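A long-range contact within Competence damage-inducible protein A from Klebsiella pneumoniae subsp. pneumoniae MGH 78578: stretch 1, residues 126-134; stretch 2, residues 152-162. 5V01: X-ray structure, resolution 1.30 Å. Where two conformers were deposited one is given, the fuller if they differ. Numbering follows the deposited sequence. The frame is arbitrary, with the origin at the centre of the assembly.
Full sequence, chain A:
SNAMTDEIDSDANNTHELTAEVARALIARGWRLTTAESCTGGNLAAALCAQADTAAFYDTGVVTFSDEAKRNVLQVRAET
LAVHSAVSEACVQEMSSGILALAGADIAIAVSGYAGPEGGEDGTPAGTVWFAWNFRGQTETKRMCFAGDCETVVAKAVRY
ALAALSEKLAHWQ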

# COMPACT_ATOMS: atom_id res chain seq x y z
N ALA A 126 -10.77 -13.12 15.76
CA ALA A 126 -10.78 -12.69 14.36
C ALA A 126 -11.76 -11.52 14.23
O ALA A 126 -12.83 -11.53 14.82
CB ALA A 126 -11.19 -13.83 13.44
N GLY A 127 -11.35 -10.52 13.47
CA GLY A 127 -12.15 -9.31 13.31
C GLY A 127 -11.69 -8.15 14.17
O GLY A 127 -12.16 -7.02 13.97
N THR A 128 -10.79 -8.39 15.11
CA THR A 128 -10.26 -7.35 15.97
C THR A 128 -9.24 -6.51 15.22
O THR A 128 -8.27 -7.04 14.69
CB THR A 128 -9.57 -7.92 17.20
OG1 THR A 128 -10.46 -8.80 17.91
CG2 THR A 128 -9.10 -6.79 18.13
N VAL A 129 -9.46 -5.19 15.19
CA VAL A 129 -8.58 -4.28 14.45
C VAL A 129 -8.29 -3.05 15.31
O VAL A 129 -9.24 -2.44 15.86
CB VAL A 129 -9.20 -3.83 13.11
CG1 VAL A 129 -8.21 -2.95 12.35
CG2 VAL A 129 -9.62 -5.03 12.26
N TRP A 130 -7.01 -2.72 15.46
CA TRP A 130 -6.55 -1.51 16.10
C TRP A 130 -6.23 -0.42 15.08
O TRP A 130 -5.67 -0.69 14.01
CB TRP A 130 -5.31 -1.76 16.98
CG TRP A 130 -5.61 -2.26 18.36
CD1 TRP A 130 -5.59 -3.56 18.80
CD2 TRP A 130 -5.96 -1.46 19.49
NE1 TRP A 130 -5.92 -3.62 20.13
CE2 TRP A 130 -6.14 -2.35 20.59
CE3 TRP A 130 -6.12 -0.09 19.69
CZ2 TRP A 130 -6.48 -1.89 21.87
CZ3 TRP A 130 -6.48 0.35 20.97
CH2 TRP A 130 -6.64 -0.55 22.04
N PHE A 131 -6.59 0.81 15.44
CA PHE A 131 -6.39 1.99 14.64
C PHE A 131 -5.62 3.02 15.43
O PHE A 131 -5.89 3.16 16.65
CB PHE A 131 -7.75 2.62 14.28
CG PHE A 131 -8.63 1.73 13.43
CD1 PHE A 131 -9.40 0.76 14.02
CD2 PHE A 131 -8.64 1.87 12.04
CE1 PHE A 131 -10.18 -0.08 13.25
CE2 PHE A 131 -9.42 1.03 11.26
CZ PHE A 131 -10.21 0.07 11.86
N ALA A 132 -4.75 3.77 14.76
CA ALA A 132 -4.14 4.98 15.31
C ALA A 132 -4.26 6.11 14.31
O ALA A 132 -4.01 5.89 13.11
CB ALA A 132 -2.68 4.75 15.64
N TRP A 133 -4.65 7.30 14.77
CA TRP A 133 -4.65 8.51 13.97
C TRP A 133 -3.72 9.46 14.70
O TRP A 133 -3.97 9.81 15.88
CB TRP A 133 -6.06 9.12 13.82
CG TRP A 133 -7.08 8.23 13.25
CD1 TRP A 133 -7.55 8.24 11.94
CD2 TRP A 133 -7.85 7.24 13.93
NE1 TRP A 133 -8.53 7.31 11.79
CE2 TRP A 133 -8.73 6.67 12.98
CE3 TRP A 133 -7.91 6.79 15.26
CZ2 TRP A 133 -9.64 5.67 13.32
CZ3 TRP A 133 -8.82 5.80 15.58
CH2 TRP A 133 -9.68 5.26 14.63
N ASN A 134 -2.63 9.84 14.05
CA ASN A 134 -1.55 10.61 14.62
C ASN A 134 -1.51 11.95 13.88
O ASN A 134 -1.17 11.99 12.71
CB ASN A 134 -0.26 9.80 14.53
CG ASN A 134 0.96 10.51 15.05
OD1 ASN A 134 0.98 11.73 15.19
ND2 ASN A 134 2.01 9.73 15.29
N THR A 152 -14.46 -8.80 3.93
CA THR A 152 -15.43 -7.89 4.57
C THR A 152 -14.81 -7.07 5.71
O THR A 152 -15.00 -5.84 5.79
CB THR A 152 -16.66 -8.69 5.06
OG1 THR A 152 -17.31 -9.27 3.92
CG2 THR A 152 -17.63 -7.82 5.81
N VAL A 153 -14.07 -7.75 6.58
CA VAL A 153 -13.38 -7.07 7.68
C VAL A 153 -12.44 -5.99 7.11
O VAL A 153 -12.42 -4.85 7.61
CB VAL A 153 -12.62 -8.04 8.63
CG1 VAL A 153 -11.74 -7.28 9.61
CG2 VAL A 153 -13.59 -8.94 9.39
N VAL A 154 -11.67 -6.34 6.09
CA VAL A 154 -10.76 -5.37 5.50
C VAL A 154 -11.52 -4.14 4.98
O VAL A 154 -11.12 -3.00 5.22
CB VAL A 154 -9.89 -6.04 4.40
CG1 VAL A 154 -9.18 -5.01 3.54
CG2 VAL A 154 -8.89 -7.01 5.03
N ALA A 155 -12.60 -4.37 4.24
CA ALA A 155 -13.36 -3.25 3.65
C ALA A 155 -13.95 -2.37 4.76
O ALA A 155 -13.91 -1.15 4.69
CB ALA A 155 -14.45 -3.77 2.72
N LYS A 156 -14.49 -3.02 5.80
CA LYS A 156 -15.03 -2.27 6.95
C LYS A 156 -13.97 -1.45 7.66
O LYS A 156 -14.23 -0.33 8.11
CB LYS A 156 -15.69 -3.23 7.93
CG LYS A 156 -17.03 -3.79 7.44
CD LYS A 156 -17.56 -4.83 8.42
CE LYS A 156 -18.97 -5.27 8.05
NZ LYS A 156 -19.46 -6.32 8.98
N ALA A 157 -12.78 -2.02 7.81
CA ALA A 157 -11.71 -1.34 8.52
C ALA A 157 -11.21 -0.13 7.74
O ALA A 157 -10.97 0.92 8.29
CB ALA A 157 -10.56 -2.31 8.78
N VAL A 158 -11.08 -0.28 6.42
CA VAL A 158 -10.70 0.85 5.58
C VAL A 158 -11.75 1.97 5.68
O VAL A 158 -11.40 3.14 5.86
CB VAL A 158 -10.54 0.40 4.10
CG1 VAL A 158 -10.44 1.62 3.17
CG2 VAL A 158 -9.30 -0.50 3.96
N ARG A 159 -13.03 1.61 5.57
CA ARG A 159 -14.11 2.59 5.66
C ARG A 159 -14.10 3.29 7.03
O ARG A 159 -14.24 4.51 7.12
CB ARG A 159 -15.45 1.91 5.41
CG ARG A 159 -16.53 2.75 4.74
CD ARG A 159 -17.75 1.87 4.52
NE ARG A 159 -18.14 1.21 5.77
CZ ARG A 159 -18.81 0.07 5.86
NH1 ARG A 159 -19.19 -0.57 4.76
NH2 ARG A 159 -19.09 -0.44 7.05
N TYR A 160 -13.89 2.52 8.10
CA TYR A 160 -13.87 3.10 9.45
C TYR A 160 -12.71 4.07 9.60
O TYR A 160 -12.86 5.15 10.16
CB TYR A 160 -13.77 1.99 10.50
CG TYR A 160 -13.86 2.52 11.90
CD1 TYR A 160 -15.08 2.87 12.43
CD2 TYR A 160 -12.72 2.74 12.67
CE1 TYR A 160 -15.19 3.39 13.69
CE2 TYR A 160 -12.83 3.27 13.94
CZ TYR A 160 -14.07 3.60 14.43
OH TYR A 160 -14.22 4.13 15.69
N ALA A 161 -11.53 3.67 9.12
CA ALA A 161 -10.37 4.55 9.21
C ALA A 161 -10.63 5.90 8.57
O ALA A 161 -10.26 6.95 9.11
CB ALA A 161 -9.14 3.90 8.59
N LEU A 162 -11.27 5.86 7.40
CA LEU A 162 -11.56 7.06 6.65
C LEU A 162 -12.69 7.89 7.27
O LEU A 162 -12.62 9.11 7.28
CB LEU A 162 -11.90 6.73 5.19
CG LEU A 162 -10.72 6.18 4.37
CD1 LEU A 162 -11.26 5.50 3.10
CD2 LEU A 162 -9.71 7.27 4.04

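A β-strand, residues 128-134, lies against an α-helix, residues 152-162, the two running in nearly the same direction with 25° between their axes. The axes approach to 10.0 Å, a usual spacing for a helix laid on a sheet, and together the stretches bury 355 Å². Alternation in the strand sends V129, F131 and W133 toward the helix, while the helix answers with V153, A157, Y160 and A161, which the helical repeat of three or four residues, with Y160 and A161 side by side, gathers on one side. The register climbs in step: G127 lies nearest V153, V129 nearest A157 and F131 nearest A161, so two residues along stretch 1 keep pace with about one turn of helix.

The contact begins with small pieces. At G127 the CA itself meets V153 CG2 at 4.2 Å. Glycine suits the backbone here, because at its phi of 100° a CB would be jammed against the carbonyl oxygen of A126. V129 sits over the step between V153 and A157: V129 CG2 lies 4.1 Å from V153 CG1, and both methyls lie near A157 CB, CG1 the closer at 4.3 Å. Beta-branched valine is compact and favours extended backbone, so it suits a strand facing a helix at this distance.

Farther along, the strand side chains become large and the helix offers hollows. F131, with chi1 near -63° (m), points the CE2-CZ end of its ring into the low place formed by A157 and A161. Its CZ is 3.9 Å from A157 CB and its CE2 is 3.9 Å from A161 CB; the short alanine side chains leave space for the ring. The same CE2 comes within 3.4 Å of A157 O, which lies near the ring plane, where the slightly positive aromatic hydrogens face a carbonyl oxygen favourably. That oxygen also accepts the helical hydrogen bond from A161 N.

Y160 is the bump on the helix side. It turns an edge toward the face of F131, with centroids 5.1 Å apart and planes at 60°, and the closest atoms, Y160 CD2 and F131 CZ, are 3.8 Å apart. Such a tilt sets ring hydrogens against the electron-rich face. Y160 also reaches W133, whose CH2 lies 3.8 Å from Y160 CE2, so its ring touches both strand aromatics.

W133 adds the one hydrogen bond between the stretches. Its indole NE1 donates to A161 O at 3.2 Å, nearly straight at 173°. Tryptophan fits this place well: its broad ring spans from Y160 to the helix backbone, and its N-H finds an acceptor within a largely apolar interface.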